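DNA replication initiator (Cdc21/Cdc54) (Methanothermobacter thermautotrophicus, PDB 1LTL) probably acts as an ATP-dependent single-stranded DNA helicase in archaeal DNA replication, this chain being its N-terminal, zinc-carrying part. Local coordinates at residues A133-R138 against F167-D172. Residues are numbered along the deposited sequence; the frame is centred on the assembly and turned at random.
Sequences AVFECR and FRLLQD. With ZN (zinc ion), chain G.
Glu-136 and Arg-168 form the hydrogen-bonded pair at the centre of an antiparallel ladder between strands 133-137 and 167-169, with 140° between the N-to-C directions of the two short segments. The ladder belongs to the Cys4 zinc-binding part that lies within the MCM OB domain. Glu-136 N donates to Arg-168 O (2.7 Å), and Arg-168 N returns a bond to Glu-136 O (2.9 Å). Leu-170 N donates a further bond to Val-134 O. Phe-135 with Leu-169 and Cys-137 with Phe-167 are the flanking non-hydrogen-bonded pairs, and their side chains share one face of the sheet. There Leu-169 CD1 sits over the Phe-135 ring, 4.3 Å from its centroid, in a CH-pi contact displaced toward the rim, and also meets Ala-133 CB. Glu-136 and Arg-168 run side by side on the other face. OE1 of Glu-136 lies above the centre of the Arg-168 guanidinium, 3.6 Å from NE, so this long salt bridge rests on charge alone, with no N-H directed at the oxygen. Arg-138 crosses Arg-168 at about a right angle, one face of its guanidinium resting on Arg-168 CB; its NH2 comes 4.0 Å from Arg-168 NE, a like-charge approach that Glu-136 is likely to offset. An alanine in place of Arg-168 would probably leave the Glu-136 carboxylate without this positive partner. At the C-terminal end of the first strand, Cys-137 joins Cys-140, Cys-159 and Cys-162 around the zinc ion. With its SG anti to the backbone N (chi1 173°), Cys-137 binds zinc at 2.4 Å while that sulfur stands obliquely 4.9 Å from the Phe-167 ring centroid.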
# COMPACT_ATOMS: atom_id res chain seq x y z
N ALA A 133 -20.67 -1.35 25.11
CA ALA A 133 -19.30 -1.75 24.80
C ALA A 133 -18.45 -0.53 24.54
O ALA A 133 -18.86 0.40 23.85
CB ALA A 133 -19.28 -2.64 23.59
N VAL A 134 -17.27 -0.52 25.12
CA VAL A 134 -16.38 0.61 24.91
C VAL A 134 -15.25 0.18 24.00
O VAL A 134 -14.60 -0.83 24.25
CB VAL A 134 -15.83 1.11 26.24
CG1 VAL A 134 -14.76 2.15 26.00
CG2 VAL A 134 -16.96 1.69 27.05
N PHE A 135 -15.01 0.93 22.94
CA PHE A 135 -13.94 0.55 22.04
C PHE A 135 -12.82 1.58 22.00
O PHE A 135 -13.04 2.78 22.22
CB PHE A 135 -14.44 0.37 20.61
CG PHE A 135 -15.51 -0.66 20.45
CD1 PHE A 135 -16.83 -0.35 20.70
CD2 PHE A 135 -15.21 -1.94 20.00
CE1 PHE A 135 -17.82 -1.29 20.51
CE2 PHE A 135 -16.19 -2.88 19.81
CZ PHE A 135 -17.50 -2.55 20.06
N GLU A 136 -11.62 1.09 21.72
CA GLU A 136 -10.46 1.94 21.58
C GLU A 136 -10.20 1.97 20.08
O GLU A 136 -10.04 0.94 19.43
CB GLU A 136 -9.25 1.33 22.27
CG GLU A 136 -7.97 2.12 22.08
CD GLU A 136 -6.74 1.31 22.49
OE1 GLU A 136 -6.32 0.39 21.74
OE2 GLU A 136 -6.20 1.58 23.59
N CYS A 137 -10.20 3.17 19.52
CA CYS A 137 -9.94 3.33 18.11
C CYS A 137 -8.45 3.08 17.87
O CYS A 137 -7.61 3.76 18.45
CB CYS A 137 -10.30 4.73 17.67
SG CYS A 137 -9.79 5.00 15.99
N ARG A 138 -8.12 2.12 17.01
CA ARG A 138 -6.74 1.81 16.74
C ARG A 138 -6.04 2.88 15.94
O ARG A 138 -4.84 2.83 15.74
CB ARG A 138 -6.64 0.46 16.04
CG ARG A 138 -7.17 -0.62 16.94
CD ARG A 138 -6.97 -2.00 16.38
NE ARG A 138 -6.50 -2.89 17.44
CZ ARG A 138 -6.78 -4.20 17.50
NH1 ARG A 138 -7.54 -4.77 16.56
NH2 ARG A 138 -6.29 -4.93 18.51
N PHE A 167 -11.24 -0.97 15.36
CA PHE A 167 -11.37 -0.80 16.79
C PHE A 167 -11.03 -2.03 17.60
O PHE A 167 -11.08 -3.15 17.10
CB PHE A 167 -12.79 -0.37 17.15
CG PHE A 167 -13.25 0.83 16.42
CD1 PHE A 167 -13.73 0.73 15.13
CD2 PHE A 167 -13.16 2.08 17.00
CE1 PHE A 167 -14.09 1.85 14.43
CE2 PHE A 167 -13.53 3.21 16.29
CZ PHE A 167 -13.99 3.09 15.01
N ARG A 168 -10.70 -1.80 18.87
CA ARG A 168 -10.37 -2.86 19.81
C ARG A 168 -11.32 -2.70 20.99
O ARG A 168 -11.45 -1.61 21.55
CB ARG A 168 -8.93 -2.72 20.29
CG ARG A 168 -8.48 -3.86 21.18
CD ARG A 168 -7.71 -3.37 22.39
NE ARG A 168 -6.28 -3.23 22.10
CZ ARG A 168 -5.39 -2.73 22.96
NH1 ARG A 168 -5.77 -2.31 24.18
NH2 ARG A 168 -4.12 -2.65 22.61
N LEU A 169 -11.98 -3.79 21.36
CA LEU A 169 -12.93 -3.74 22.46
C LEU A 169 -12.24 -3.73 23.79
O LEU A 169 -11.37 -4.54 24.04
CB LEU A 169 -13.85 -4.95 22.40
CG LEU A 169 -14.79 -5.15 23.57
CD1 LEU A 169 -15.73 -3.96 23.72
CD2 LEU A 169 -15.57 -6.40 23.35
N LEU A 170 -12.62 -2.81 24.67
CA LEU A 170 -12.01 -2.77 26.00
C LEU A 170 -12.98 -3.33 27.01
O LEU A 170 -13.75 -2.57 27.59
CB LEU A 170 -11.65 -1.33 26.38
CG LEU A 170 -10.73 -0.62 25.39
CD1 LEU A 170 -10.42 0.77 25.86
CD2 LEU A 170 -9.47 -1.43 25.22
N GLN A 171 -12.96 -4.64 27.24
CA GLN A 171 -13.91 -5.23 28.18
C GLN A 171 -13.96 -4.60 29.57
O GLN A 171 -15.04 -4.37 30.09
CB GLN A 171 -13.66 -6.73 28.35
CG GLN A 171 -14.69 -7.37 29.26
CD GLN A 171 -14.49 -8.87 29.42
OE1 GLN A 171 -14.34 -9.60 28.44
NE2 GLN A 171 -14.49 -9.34 30.67
N ASP A 172 -12.80 -4.32 30.15
CA ASP A 172 -12.75 -3.73 31.49
C ASP A 172 -13.42 -2.38 31.61
O ASP A 172 -13.61 -1.88 32.71
CB ASP A 172 -11.32 -3.62 31.98
CG ASP A 172 -10.66 -4.98 32.14
OD1 ASP A 172 -11.40 -5.99 32.32
OD2 ASP A 172 -9.40 -5.03 32.09
ZN ZN G . -9.89 7.41 15.83